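Local structure of hypothetical protein SSO2532 (Sulfolobus solfataricus, 1VPH) at residues F17-V22 / H141-I146; A60-N65 / Q126-V131. The protein is of unknown function: a YjbQ-like member of the UPF0047 family that forms a three-chain assembly and holds a potassium ion in this crystal. All coordinates share one frame; numbering follows the deposited sequence.

Contact 1. Residues F17-V22 / H141-I146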
loop_
_atom_site.group_PDB
_atom_site.type_symbol
_atom_site.label_atom_id
_atom_site.label_comp_id
_atom_site.label_asym_id
_atom_site.label_seq_id
_atom_site.Cartn_x
_atom_site.Cartn_y
_atom_site.Cartn_z
ATOM N N PHE C 17 -13.964 9.560 -12.103
ATOM C CA PHE C 17 -13.592 8.201 -12.398
ATOM C C PHE C 17 -13.255 8.052 -13.866
ATOM O O PHE C 17 -13.917 8.593 -14.746
ATOM C CB PHE C 17 -14.790 7.253 -12.117
ATOM C CG PHE C 17 -14.968 6.868 -10.658
ATOM C CD1 PHE C 17 -14.092 5.966 -10.051
ATOM C CD2 PHE C 17 -16.061 7.336 -9.936
ATOM C CE1 PHE C 17 -14.271 5.599 -8.715
ATOM C CE2 PHE C 17 -16.255 6.951 -8.594
ATOM C CZ PHE C 17 -15.361 6.106 -7.989
ATOM N N ASP C 18 -12.233 7.263 -14.144
ATOM C CA ASP C 18 -12.035 6.788 -15.473
ATOM C C ASP C 18 -11.398 5.399 -15.355
ATOM O O ASP C 18 -11.140 4.914 -14.242
ATOM C CB ASP C 18 -11.171 7.801 -16.240
ATOM C CG ASP C 18 -11.647 7.980 -17.687
ATOM O OD1 ASP C 18 -11.924 6.931 -18.303
ATOM O OD2 ASP C 18 -11.774 9.133 -18.175
ATOM N N ASP C 19 -11.201 4.757 -16.502
ATOM C CA ASP C 19 -10.833 3.353 -16.586
ATOM C C ASP C 19 -9.762 3.143 -17.634
ATOM O O ASP C 19 -9.791 3.742 -18.710
ATOM C CB ASP C 19 -12.075 2.590 -16.961
ATOM C CG ASP C 19 -13.112 2.780 -15.960
ATOM O OD1 ASP C 19 -13.881 3.753 -16.044
ATOM O OD2 ASP C 19 -13.044 2.071 -14.980
ATOM N N ILE C 20 -8.830 2.274 -17.306
ATOM C CA ILE C 20 -7.790 1.877 -18.269
ATOM C C ILE C 20 -7.903 0.365 -18.428
ATOM O O ILE C 20 -8.038 -0.348 -17.463
ATOM C CB ILE C 20 -6.317 2.308 -17.787
ATOM C CG1 ILE C 20 -6.239 3.811 -17.526
ATOM C CG2 ILE C 20 -5.199 1.934 -18.802
ATOM C CD1 ILE C 20 -4.928 4.280 -16.836
ATOM N N TYR C 21 -7.885 -0.092 -19.672
ATOM C CA TYR C 21 -7.913 -1.518 -19.970
ATOM C C TYR C 21 -6.621 -1.938 -20.551
ATOM O O TYR C 21 -5.999 -1.220 -21.359
ATOM C CB TYR C 21 -8.982 -1.826 -20.938
ATOM C CG TYR C 21 -10.234 -1.362 -20.328
ATOM C CD1 TYR C 21 -10.893 -2.158 -19.399
ATOM C CD2 TYR C 21 -10.711 -0.070 -20.589
ATOM C CE1 TYR C 21 -12.012 -1.712 -18.787
ATOM C CE2 TYR C 21 -11.844 0.382 -19.984
ATOM C CZ TYR C 21 -12.516 -0.458 -19.105
ATOM O OH TYR C 21 -13.651 -0.010 -18.485
ATOM N N VAL C 22 -6.189 -3.116 -20.144
ATOM C CA VAL C 22 -4.949 -3.651 -20.664
ATOM C C VAL C 22 -5.146 -5.117 -21.000
ATOM O O VAL C 22 -5.673 -5.894 -20.218
ATOM C CB VAL C 22 -3.689 -3.524 -19.680
ATOM C CG1 VAL C 22 -2.502 -4.339 -20.165
ATOM C CG2 VAL C 22 -3.248 -2.085 -19.508
ATOM N N HIS C 141 -8.645 -4.569 -15.949
ATOM C CA HIS C 141 -9.322 -3.310 -15.748
ATOM C C HIS C 141 -8.659 -2.582 -14.571
ATOM O O HIS C 141 -8.611 -3.074 -13.453
ATOM C CB HIS C 141 -10.771 -3.536 -15.462
ATOM C CG HIS C 141 -11.531 -2.273 -15.197
ATOM N ND1 HIS C 141 -12.732 -2.264 -14.527
ATOM C CD2 HIS C 141 -11.247 -0.982 -15.476
ATOM C CE1 HIS C 141 -13.159 -1.019 -14.406
ATOM N NE2 HIS C 141 -12.275 -0.220 -14.970
ATOM N N ILE C 142 -8.153 -1.388 -14.859
ATOM C CA ILE C 142 -7.622 -0.497 -13.843
ATOM C C ILE C 142 -8.593 0.688 -13.669
ATOM O O ILE C 142 -8.945 1.362 -14.643
ATOM C CB ILE C 142 -6.267 0.087 -14.271
ATOM C CG1 ILE C 142 -5.223 -1.023 -14.553
ATOM C CG2 ILE C 142 -5.692 1.014 -13.191
ATOM C CD1 ILE C 142 -4.501 -0.872 -15.857
ATOM N N THR C 143 -9.033 0.917 -12.443
ATOM C CA THR C 143 -9.826 2.094 -12.125
ATOM C C THR C 143 -8.913 3.206 -11.739
ATOM O O THR C 143 -7.987 3.005 -10.936
ATOM C CB THR C 143 -10.735 1.786 -10.911
ATOM O OG1 THR C 143 -11.596 0.708 -11.299
ATOM C CG2 THR C 143 -11.561 2.990 -10.502
ATOM N N VAL C 144 -9.198 4.402 -12.258
ATOM C CA VAL C 144 -8.465 5.582 -11.869
ATOM C C VAL C 144 -9.485 6.513 -11.269
ATOM O O VAL C 144 -10.390 6.915 -11.939
ATOM C CB VAL C 144 -7.756 6.239 -13.050
ATOM C CG1 VAL C 144 -6.981 7.483 -12.644
ATOM C CG2 VAL C 144 -6.811 5.215 -13.776
ATOM N N GLU C 145 -9.288 6.877 -10.014
ATOM C CA GLU C 145 -10.210 7.798 -9.348
ATOM C C GLU C 145 -9.456 9.024 -8.854
ATOM O O GLU C 145 -8.457 8.896 -8.151
ATOM C CB GLU C 145 -10.860 7.063 -8.204
ATOM C CG GLU C 145 -11.980 7.838 -7.532
ATOM C CD GLU C 145 -12.560 7.114 -6.308
ATOM O OE1 GLU C 145 -12.198 5.937 -6.034
ATOM O OE2 GLU C 145 -13.426 7.713 -5.624
ATOM N N ILE C 146 -9.930 10.211 -9.217
ATOM C CA ILE C 146 -9.372 11.448 -8.695
ATOM C C ILE C 146 -10.403 12.037 -7.729
ATOM O O ILE C 146 -11.579 12.078 -8.013
ATOM C CB ILE C 146 -8.990 12.471 -9.798
ATOM C CG1 ILE C 146 -7.983 11.829 -10.793
ATOM C CG2 ILE C 146 -8.262 13.618 -9.175
ATOM C CD1 ILE C 146 -8.612 11.181 -11.933
#
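Glu145 lies over one face of the Phe17 ring where residues 17-22 and 141-146 run as neighbouring antiparallel strands, the outermost strand within this chain and its partner in the five-stranded sheet. Facing each other as a non-hydrogen-bonded pair, the two side chains run alongside, heading the same way. CG of Glu145 is anti to the backbone N (chi1 -172°), and the chain stays extended beyond it. Its CB stands 3.7 Å from Phe17 CE1, and Glu145 CG comes to 3.4 Å from the same ring atom. The carboxylate carbon Glu145 CD sits 3.3 Å from Phe17 CE1; at the tip Glu145 OE1 stays near Phe17 CE1, while Glu145 OE2 reaches Phe17 CZ at 3.5 Å. Carboxylate and ring planes are turned 30° apart. With an alanine in place of Glu145, CG and the carboxylate are gone from over the Phe17 ring; this would probably open a gap there and leave the phenyl less firmly held. Thr143 CG2 meets the same ring at its edge.

Paired N-H and C=O groups join Asp18 to Val144 and Ile20 to Ile142. On the face bearing Ile20, Ile20 CD1 is 3.7 Å from Val144 CG2, while Val22 CG2 touches Ile142 CD1. Ile40 of helix 34-44 packs on Ile20 from outside the pair.

On the face of Phe17, Asp19 OD2 accepts a hydrogen bond from His141 NE2, so close that its exact length is doubtful. Asp19 OD1 has a second partner, a salt bridge to Arg116 of the second subunit, so this face meets the trimer interface. Beside the carboxylate, Tyr21 and His141 form a nearly parallel aromatic pair, planes 19° apart but slid until they barely overlap, with Tyr21 CE1 3.5 Å from His141 CD2.

Contact 2. Residues A60-N65 / Q126-V131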
loop_
_atom_site.group_PDB
_atom_site.type_symbol
_atom_site.label_atom_id
_atom_site.label_comp_id
_atom_site.label_asym_id
_atom_site.label_seq_id
_atom_site.Cartn_x
_atom_site.Cartn_y
_atom_site.Cartn_z
ATOM N N ALA C 60 -3.359 -9.642 -10.243
ATOM C CA ALA C 60 -2.623 -8.509 -10.712
ATOM C C ALA C 60 -2.460 -7.474 -9.595
ATOM O O ALA C 60 -3.122 -7.534 -8.535
ATOM C CB ALA C 60 -3.303 -7.889 -11.936
ATOM N N ALA C 61 -1.538 -6.540 -9.810
ATOM C CA ALA C 61 -1.257 -5.517 -8.813
ATOM C C ALA C 61 -0.911 -4.198 -9.488
ATOM O O ALA C 61 -0.761 -4.131 -10.707
ATOM C CB ALA C 61 -0.110 -5.955 -7.866
ATOM N N ILE C 62 -0.760 -3.154 -8.667
ATOM C CA ILE C 62 -0.320 -1.817 -9.146
ATOM C C ILE C 62 0.896 -1.448 -8.366
ATOM O O ILE C 62 0.863 -1.564 -7.138
ATOM C CB ILE C 62 -1.403 -0.751 -8.921
ATOM C CG1 ILE C 62 -2.664 -1.037 -9.805
ATOM C CG2 ILE C 62 -0.869 0.647 -9.234
ATOM C CD1 ILE C 62 -2.403 -0.935 -11.373
ATOM N N VAL C 63 2.002 -1.090 -9.057
ATOM C CA VAL C 63 3.214 -0.623 -8.382
ATOM C C VAL C 63 3.720 0.649 -9.019
ATOM O O VAL C 63 3.273 1.041 -10.077
ATOM C CB VAL C 63 4.367 -1.692 -8.324
ATOM C CG1 VAL C 63 3.906 -2.900 -7.574
ATOM C CG2 VAL C 63 4.893 -2.032 -9.721
ATOM N N ALA C 64 4.719 1.270 -8.415
ATOM C CA ALA C 64 5.347 2.417 -9.041
ATOM C C ALA C 64 6.869 2.345 -8.913
ATOM O O ALA C 64 7.430 2.050 -7.830
ATOM C CB ALA C 64 4.792 3.688 -8.447
ATOM N N ASN C 65 7.542 2.431 -10.045
ATOM C CA ASN C 65 8.998 2.452 -10.028
ATOM C C ASN C 65 9.531 2.941 -11.354
ATOM O O ASN C 65 8.779 3.506 -12.133
ATOM C CB ASN C 65 9.587 1.127 -9.590
ATOM C CG ASN C 65 10.729 1.345 -8.695
ATOM O OD1 ASN C 65 11.872 1.409 -9.168
ATOM N ND2 ASN C 65 10.436 1.614 -7.382
ATOM N N GLN C 126 9.573 7.652 -11.223
ATOM C CA GLN C 126 8.499 6.977 -10.588
ATOM C C GLN C 126 7.335 6.802 -11.551
ATOM O O GLN C 126 6.474 7.659 -11.662
ATOM C CB GLN C 126 8.061 7.836 -9.403
ATOM C CG GLN C 126 7.269 7.127 -8.386
ATOM C CD GLN C 126 7.151 7.959 -7.113
ATOM O OE1 GLN C 126 7.156 9.182 -7.180
ATOM N NE2 GLN C 126 7.113 7.297 -5.944
ATOM N N ASN C 127 7.310 5.676 -12.262
ATOM C CA ASN C 127 6.264 5.429 -13.253
ATOM C C ASN C 127 5.296 4.432 -12.640
ATOM O O ASN C 127 5.659 3.673 -11.721
ATOM C CB ASN C 127 6.891 4.886 -14.540
ATOM C CG ASN C 127 7.547 5.990 -15.383
ATOM O OD1 ASN C 127 8.148 6.949 -14.869
ATOM N ND2 ASN C 127 7.375 5.886 -16.673
ATOM N N ILE C 128 4.082 4.411 -13.178
ATOM C CA ILE C 128 3.015 3.573 -12.642
ATOM C C ILE C 128 2.830 2.348 -13.528
ATOM O O ILE C 128 2.679 2.475 -14.764
ATOM C CB ILE C 128 1.716 4.323 -12.608
ATOM C CG1 ILE C 128 1.861 5.619 -11.793
ATOM C CG2 ILE C 128 0.653 3.441 -12.008
ATOM C CD1 ILE C 128 0.621 6.433 -11.680
ATOM N N PHE C 129 2.826 1.161 -12.910
ATOM C CA PHE C 129 2.716 -0.098 -13.659
ATOM C C PHE C 129 1.595 -0.991 -13.189
ATOM O O PHE C 129 1.378 -1.217 -11.988
ATOM C CB PHE C 129 3.994 -0.912 -13.561
ATOM C CG PHE C 129 5.221 -0.256 -14.155
ATOM C CD1 PHE C 129 5.538 -0.418 -15.492
ATOM C CD2 PHE C 129 6.067 0.445 -13.346
ATOM C CE1 PHE C 129 6.687 0.145 -16.010
ATOM C CE2 PHE C 129 7.193 1.039 -13.853
ATOM C CZ PHE C 129 7.506 0.904 -15.157
ATOM N N LEU C 130 0.913 -1.558 -14.145
ATOM C CA LEU C 130 0.108 -2.744 -13.928
ATOM C C LEU C 130 1.035 -3.931 -13.864
ATOM O O LEU C 130 1.900 -4.129 -14.776
ATOM C CB LEU C 130 -0.872 -2.936 -15.093
ATOM C CG LEU C 130 -1.547 -4.306 -14.937
ATOM C CD1 LEU C 130 -2.514 -4.226 -13.765
ATOM C CD2 LEU C 130 -2.258 -4.732 -16.199
ATOM N N VAL C 131 0.914 -4.715 -12.799
ATOM C CA VAL C 131 1.736 -5.922 -12.661
ATOM C C VAL C 131 0.825 -7.104 -12.978
ATOM O O VAL C 131 -0.169 -7.325 -12.287
ATOM C CB VAL C 131 2.350 -6.104 -11.212
ATOM C CG1 VAL C 131 3.356 -7.290 -11.222
ATOM C CG2 VAL C 131 2.989 -4.870 -10.674
HETATM O O HOH W 1 7.516 4.291 -6.094
#
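Val63 and Val131 meet methyl to methyl on one face of an antiparallel strand pair, residues 60-65 as an outermost strand, within this chain, of the three-stranded sheet and 127-131 on its middle strand, with Gln126 in the loop just before it. The closest methyls, Val63 CG2 and Val131 CG2, are 3.5 Å apart, and the two side chains cross at about a right angle. A chi1 of -61° sets Val63 CG1 beside the backbone N and leaves CG2 between that N and the carbonyl carbon, where it also touches Phe129 CB. Further along this face, the Phe129 ring turns its edge to the Asn65 backbone, CE2 lying 3.4 Å from Asn65 O.

On the opposite face Ile62 CD1 approaches Leu130 CD1 at 4.1 Å, and Ile62 CG2 approaches Ile128 CG2. Leu130 CD1 also reaches back to Ala61 O, at 3.5 Å.

Three hydrogen-bonded pairs, Ala61 with Val131, Val63 with Phe129 and Asn65 with Asn127, hold these side chains in register. In the last, the Asn127 N-H comes from above the carbonyl plane of Asn65, 35° out of it.

Beyond this shell, helix 69-83 packs on the Val63 face, with Met72 on Phe129 and Ile79 on Val131, while Ile53 and Val55 of strand 49-55 pack on the face of Ile62. Asn127 ND2 is bonded to Asp32 OD2, and Gln126 OE1 takes the N-H of Gly123. Asn65 OD1 is hydrogen-bonded to His101 ND1 of the third subunit; His101 belongs to the potassium site, so this bond probably helps to orient it.

The Asn65 amide also turns back on its own strand, ND2 giving a hydrogen bond to Ala64 O. A water donates to that same oxygen, Ala64 O, at 2.8 Å and accepts from Gln126 NE2 at 3.0 Å.

The centres of contacts 1 and 2 lie about 13 Å apart, one in the five-stranded antiparallel sheet and the other in the three-stranded one. Contact 2 is nested within the loop that contact 1 closes: the chain runs through 17-22, 60-65 and 126-131 before 141-146, and strands 127-132 and 137-148 follow each other directly. The sheets meet through apolar side chains, Val22 CB lying 4.0 Å from Leu130 CD2 and Ile142 CG2 4.2 Å from Ile62 CD1. Strand 49-55, next to 137-148, packs on both contacts. One face of each contact thus packs into a common apolar layer between the sheets, while contact 1 touches the second subunit and contact 2 the third.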